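Local coordinates for protein probable tRNA pseudouridine synthase D (Methanosarcina mazei, PDB 1Z2Z) that probably converts uridine 13 of transfer RNAs into pseudouridine, as a member of the TruD family of pseudouridine synthases, at residues T39-G44 and L127-G132; I79-T84 and Q93-F98. All coordinates share one frame; numbering follows the deposited sequence.

Interaction 1 of 2, residues T39-G44 and L127-G132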
loop_
_atom_site.group_PDB
_atom_site.type_symbol
_atom_site.label_atom_id
_atom_site.label_comp_id
_atom_site.label_asym_id
_atom_site.label_seq_id
_atom_site.Cartn_x
_atom_site.Cartn_y
_atom_site.Cartn_z
ATOM N N THR A 39 -11.303 -13.400 9.587
ATOM C CA THR A 39 -12.459 -12.591 9.942
ATOM C C THR A 39 -12.436 -12.002 11.347
ATOM O O THR A 39 -11.769 -12.528 12.237
ATOM C CB THR A 39 -13.749 -13.433 9.806
ATOM O OG1 THR A 39 -14.860 -12.575 9.535
ATOM C CG2 THR A 39 -14.031 -14.206 11.096
ATOM N N ASN A 40 -13.155 -10.897 11.545
ATOM C CA ASN A 40 -13.251 -10.321 12.882
ATOM C C ASN A 40 -14.711 -10.320 13.300
ATOM O O ASN A 40 -15.040 -9.897 14.396
ATOM C CB ASN A 40 -12.678 -8.895 12.964
ATOM C CG ASN A 40 -13.456 -7.886 12.149
ATOM O OD1 ASN A 40 -14.689 -7.909 12.098
ATOM N ND2 ASN A 40 -12.734 -6.968 11.523
ATOM N N ARG A 41 -15.598 -10.809 12.442
ATOM C CA ARG A 41 -17.011 -10.825 12.809
ATOM C C ARG A 41 -17.620 -12.227 12.891
ATOM O O ARG A 41 -17.071 -13.191 12.363
ATOM C CB ARG A 41 -17.801 -9.976 11.827
ATOM C CG ARG A 41 -17.429 -10.253 10.397
ATOM C CD ARG A 41 -18.666 -10.389 9.576
ATOM N NE ARG A 41 -19.292 -9.106 9.342
ATOM C CZ ARG A 41 -20.567 -8.958 9.011
ATOM N NH1 ARG A 41 -21.052 -7.739 8.794
ATOM N NH2 ARG A 41 -21.358 -10.024 8.917
ATOM N N GLU A 42 -18.760 -12.321 13.558
ATOM C CA GLU A 42 -19.467 -13.577 13.728
ATOM C C GLU A 42 -20.889 -13.443 13.151
ATOM O O GLU A 42 -21.466 -12.354 13.165
ATOM C CB GLU A 42 -19.520 -13.914 15.212
ATOM C CG GLU A 42 -20.337 -15.130 15.577
ATOM C CD GLU A 42 -19.669 -16.427 15.185
ATOM O OE1 GLU A 42 -19.981 -17.462 15.821
ATOM O OE2 GLU A 42 -18.842 -16.412 14.243
ATOM N N GLU A 43 -21.447 -14.539 12.637
ATOM C CA GLU A 43 -22.796 -14.518 12.067
ATOM C C GLU A 43 -23.704 -15.454 12.839
ATOM O O GLU A 43 -23.242 -16.292 13.615
ATOM C CB GLU A 43 -22.776 -14.987 10.626
ATOM C CG GLU A 43 -21.458 -14.795 9.943
ATOM C CD GLU A 43 -21.099 -13.344 9.823
ATOM O OE1 GLU A 43 -22.032 -12.516 9.788
ATOM O OE2 GLU A 43 -19.897 -13.039 9.743
ATOM N N GLY A 44 -24.998 -15.326 12.607
ATOM C CA GLY A 44 -25.934 -16.181 13.300
ATOM C C GLY A 44 -26.700 -17.079 12.351
ATOM O O GLY A 44 -26.156 -17.574 11.361
ATOM N N LEU A 127 -16.549 -2.970 3.839
ATOM C CA LEU A 127 -15.106 -2.883 3.718
ATOM C C LEU A 127 -14.537 -2.670 5.096
ATOM O O LEU A 127 -14.913 -1.720 5.777
ATOM C CB LEU A 127 -14.715 -1.690 2.876
ATOM C CG LEU A 127 -15.048 -1.884 1.409
ATOM C CD1 LEU A 127 -14.776 -0.590 0.708
ATOM C CD2 LEU A 127 -14.210 -3.019 0.812
ATOM N N GLY A 128 -13.631 -3.532 5.523
ATOM C CA GLY A 128 -13.071 -3.348 6.840
ATOM C C GLY A 128 -13.467 -4.441 7.796
ATOM O O GLY A 128 -12.785 -4.638 8.793
ATOM N N ASP A 129 -14.542 -5.171 7.517
ATOM C CA ASP A 129 -14.945 -6.223 8.440
ATOM C C ASP A 129 -14.026 -7.434 8.479
ATOM O O ASP A 129 -14.510 -8.550 8.446
ATOM C CB ASP A 129 -16.354 -6.724 8.137
ATOM C CG ASP A 129 -17.419 -5.670 8.351
ATOM O OD1 ASP A 129 -17.080 -4.457 8.362
ATOM O OD2 ASP A 129 -18.603 -6.068 8.483
ATOM N N LEU A 130 -12.715 -7.250 8.525
ATOM C CA LEU A 130 -11.833 -8.410 8.625
ATOM C C LEU A 130 -10.639 -7.992 9.474
ATOM O O LEU A 130 -10.292 -6.812 9.531
ATOM C CB LEU A 130 -11.342 -8.877 7.247
ATOM C CG LEU A 130 -10.112 -8.156 6.681
ATOM C CD1 LEU A 130 -9.574 -8.897 5.483
ATOM C CD2 LEU A 130 -10.479 -6.728 6.333
ATOM N N TRP A 131 -10.016 -8.949 10.141
ATOM C CA TRP A 131 -8.866 -8.627 10.951
ATOM C C TRP A 131 -7.683 -8.510 10.015
ATOM O O TRP A 131 -7.280 -7.409 9.650
ATOM C CB TRP A 131 -8.599 -9.711 11.989
ATOM C CG TRP A 131 -7.336 -9.452 12.751
ATOM C CD1 TRP A 131 -6.065 -9.810 12.383
ATOM C CD2 TRP A 131 -7.203 -8.677 13.949
ATOM N NE1 TRP A 131 -5.157 -9.299 13.270
ATOM C CE2 TRP A 131 -5.823 -8.597 14.241
ATOM C CE3 TRP A 131 -8.115 -8.034 14.800
ATOM C CZ2 TRP A 131 -5.329 -7.902 15.353
ATOM C CZ3 TRP A 131 -7.621 -7.342 15.909
ATOM C CH2 TRP A 131 -6.238 -7.281 16.170
ATOM N N GLY A 132 -7.138 -9.650 9.609
ATOM C CA GLY A 132 -6.008 -9.635 8.701
ATOM C C GLY A 132 -6.139 -10.589 7.529
ATOM O O GLY A 132 -7.242 -11.004 7.153
#
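A salt-bridge network ties the loop that follows strand 33-39 to the turn leading into strand 130-142, two strands that pair antiparallel in the mixed sheet. Its centre is Arg-41, whose CB bond already points toward residues 127-132. From there Arg-41 CG takes the crowded position between the backbone N and the carbonyl carbon (chi1 46°) and passes 3.9 Å from Asp-129 O. Bends at chi2 and chi3 then turn the chain so that the NE-NH1 edge of the guanidinium is turned to the aspartate. Arg-41 NE donates to Asp-129 OD2 at 3.2 Å and Arg-41 NH1 to the same oxygen at 3.0 Å, a side-on grip by two nitrogens on one atom. NE uses the anti lone pair of OD2, whereas NH1 meets it nearly along the C-O axis; the two flat groups are almost coplanar, 23° apart. At the tip, NH2 makes a salt bridge with Glu-43 OE1 through a weak hydrogen bond. The two carboxylates probably help the guanidinium tolerate Lys-123, whose NZ lies close to NH1. A leucine here would lose all the charged bonds to Asp-129 and Glu-43, and would probably let the loop drift from the turn.

Asp-129 sits at the centre of an inverse gamma turn, and its short charged side chain, with CG beside the backbone N, suits the place because it brings OD2 to the arginine. Gly-128, at phi 113°, has a backbone shape in which a CB would jam against the preceding carbonyl. Beyond the turn, Trp-131 and Gly-132 both face Ile-38 in a classic beta bulge. The exposed Asn-40 lays its amide along the Asp-129 to Leu-130 backbone, its CB 3.9 Å from Trp-131 N. The turn itself is closed by Leu-130 N donating to Gly-128 O, 2.6 Å away.

Interaction 2 of 2, residues I79-T84 and Q93-F98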
loop_
_atom_site.group_PDB
_atom_site.type_symbol
_atom_site.label_atom_id
_atom_site.label_comp_id
_atom_site.label_asym_id
_atom_site.label_seq_id
_atom_site.Cartn_x
_atom_site.Cartn_y
_atom_site.Cartn_z
ATOM N N ILE A 79 -24.023 -7.534 -3.144
ATOM C CA ILE A 79 -22.958 -8.479 -2.851
ATOM C C ILE A 79 -21.699 -7.677 -2.486
ATOM O O ILE A 79 -21.142 -6.974 -3.332
ATOM C CB ILE A 79 -22.709 -9.479 -4.062
ATOM C CG1 ILE A 79 -21.250 -9.929 -4.090
ATOM C CG2 ILE A 79 -23.148 -8.881 -5.390
ATOM C CD1 ILE A 79 -21.027 -11.218 -3.387
ATOM N N SER A 80 -21.285 -7.740 -1.218
ATOM C CA SER A 80 -20.095 -6.998 -0.800
ATOM C C SER A 80 -19.010 -7.793 -0.110
ATOM O O SER A 80 -19.242 -8.833 0.506
ATOM C CB SER A 80 -20.439 -5.739 0.049
ATOM O OG SER A 80 -20.984 -6.013 1.324
ATOM N N VAL A 81 -17.802 -7.274 -0.250
ATOM C CA VAL A 81 -16.629 -7.895 0.307
ATOM C C VAL A 81 -16.042 -7.029 1.430
ATOM O O VAL A 81 -16.336 -5.827 1.536
ATOM C CB VAL A 81 -15.604 -8.105 -0.823
ATOM C CG1 VAL A 81 -16.168 -9.059 -1.840
ATOM C CG2 VAL A 81 -15.297 -6.777 -1.516
ATOM N N ALA A 82 -15.236 -7.661 2.278
ATOM C CA ALA A 82 -14.577 -6.978 3.380
ATOM C C ALA A 82 -13.315 -6.315 2.836
ATOM O O ALA A 82 -12.906 -5.250 3.302
ATOM C CB ALA A 82 -14.224 -7.975 4.461
ATOM N N GLY A 83 -12.719 -6.952 1.826
ATOM C CA GLY A 83 -11.510 -6.445 1.193
ATOM C C GLY A 83 -11.228 -7.140 -0.131
ATOM O O GLY A 83 -11.352 -8.353 -0.228
ATOM N N THR A 84 -10.828 -6.400 -1.154
ATOM C CA THR A 84 -10.578 -7.034 -2.437
ATOM C C THR A 84 -9.277 -7.838 -2.579
ATOM O O THR A 84 -8.185 -7.279 -2.577
ATOM C CB THR A 84 -10.652 -6.009 -3.557
ATOM O OG1 THR A 84 -11.973 -5.461 -3.605
ATOM C CG2 THR A 84 -10.347 -6.665 -4.895
ATOM N N GLN A 93 -12.244 -15.717 1.213
ATOM C CA GLN A 93 -12.691 -14.549 1.973
ATOM C C GLN A 93 -14.170 -14.648 2.306
ATOM O O GLN A 93 -14.887 -15.471 1.741
ATOM C CB GLN A 93 -12.493 -13.270 1.176
ATOM C CG GLN A 93 -13.471 -13.126 0.039
ATOM C CD GLN A 93 -13.104 -11.993 -0.876
ATOM O OE1 GLN A 93 -12.928 -12.172 -2.086
ATOM N NE2 GLN A 93 -12.968 -10.816 -0.303
ATOM N N LYS A 94 -14.634 -13.797 3.221
ATOM C CA LYS A 94 -16.039 -13.809 3.598
ATOM C C LYS A 94 -16.788 -12.721 2.813
ATOM O O LYS A 94 -16.250 -11.648 2.564
ATOM C CB LYS A 94 -16.168 -13.594 5.107
ATOM C CG LYS A 94 -17.579 -13.274 5.585
ATOM C CD LYS A 94 -17.658 -13.181 7.108
ATOM C CE LYS A 94 -17.359 -14.524 7.750
ATOM N NZ LYS A 94 -17.496 -14.549 9.243
ATOM N N ILE A 95 -18.004 -13.023 2.377
ATOM C CA ILE A 95 -18.797 -12.052 1.644
ATOM C C ILE A 95 -20.238 -12.117 2.121
ATOM O O ILE A 95 -20.621 -13.012 2.887
ATOM C CB ILE A 95 -18.784 -12.305 0.113
ATOM C CG1 ILE A 95 -19.450 -13.642 -0.216
ATOM C CG2 ILE A 95 -17.360 -12.252 -0.420
ATOM C CD1 ILE A 95 -19.833 -13.779 -1.719
ATOM N N SER A 96 -21.041 -11.157 1.699
ATOM C CA SER A 96 -22.438 -11.183 2.092
ATOM C C SER A 96 -23.286 -10.998 0.851
ATOM O O SER A 96 -22.897 -10.297 -0.090
ATOM C CB SER A 96 -22.752 -10.087 3.115
ATOM O OG SER A 96 -22.743 -8.813 2.498
ATOM N N ILE A 97 -24.444 -11.645 0.860
ATOM C CA ILE A 97 -25.373 -11.584 -0.257
ATOM C C ILE A 97 -26.754 -11.309 0.280
ATOM O O ILE A 97 -27.276 -12.063 1.109
ATOM C CB ILE A 97 -25.416 -12.916 -1.024
ATOM C CG1 ILE A 97 -23.994 -13.347 -1.423
ATOM C CG2 ILE A 97 -26.302 -12.756 -2.244
ATOM C CD1 ILE A 97 -23.930 -14.678 -2.144
ATOM N N PHE A 98 -27.350 -10.231 -0.206
ATOM C CA PHE A 98 -28.663 -9.825 0.252
ATOM C C PHE A 98 -29.805 -10.664 -0.269
ATOM O O PHE A 98 -29.882 -11.008 -1.458
ATOM C CB PHE A 98 -28.915 -8.353 -0.108
ATOM C CG PHE A 98 -30.321 -7.884 0.160
ATOM C CD1 PHE A 98 -31.131 -7.457 -0.875
ATOM C CD2 PHE A 98 -30.829 -7.854 1.453
ATOM C CE1 PHE A 98 -32.434 -6.992 -0.622
ATOM C CE2 PHE A 98 -32.130 -7.390 1.709
ATOM C CZ PHE A 98 -32.928 -6.964 0.676
#
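Strands 79-81 and 90-98 pair antiparallel, and the close-knit part of their contact lies around Ser-80 and Ser-96. These two form a hydrogen-bonded pair: Ser-80 N reaches Ser-96 O at 3.2 Å, the return bond from Ser-96 N to Ser-80 O is equally long, and both donors lie in the carbonyl planes. The serine side chains share one face, where the short hydroxyls hydrogen-bond to the backbone of Val-125, Ser-80 OG to its O and Ser-96 OG to its N. Branched apolar residues occupy the other face. Ile-79, with CG1 anti to the backbone N, sends CD1 to meet CD1 of Ile-95 tip to tip and, 4.1 Å off, CG1 of Ile-97. Val-81 CG1 lies 3.7 Å from Ile-95 CG2, and helix 61-72 covers this face through Thr-65 and Leu-72.

Beyond Ser-80 the pairing loosens, toward a partly exposed Gly-83 and an exposed Thr-84. Here the link is a side chain: Gln-93, extended beyond CG, is long enough for NE2 to reach Gly-83 O at 2.9 Å, a bent, weak bond. The whole is a beta hairpin whose connection carries Asp-86, the predicted nucleophile of this pseudouridine synthase.

In the fold
Both contacts belong to the same mixed sheet, and interaction 2 is nested in the chain between the two segments of interaction 1. Interaction 2 is the buried one, built from strand-to-strand backbone bonds and aliphatic side chains packed against helix 61-72. Interaction 1 is only partly buried, at the end of a strand pair, and relies on charge and on turn geometry instead. The two touch directly: Lys-94 NZ forms a salt bridge with Glu-43 OE2 at 2.9 Å, extending the ionic network to the buried Lys-94 of the hairpin, while Gly-128 N probably donates to Ala-82 O. The peripheral loop and turn are thus joined to the part of the hairpin where its own pairing weakens.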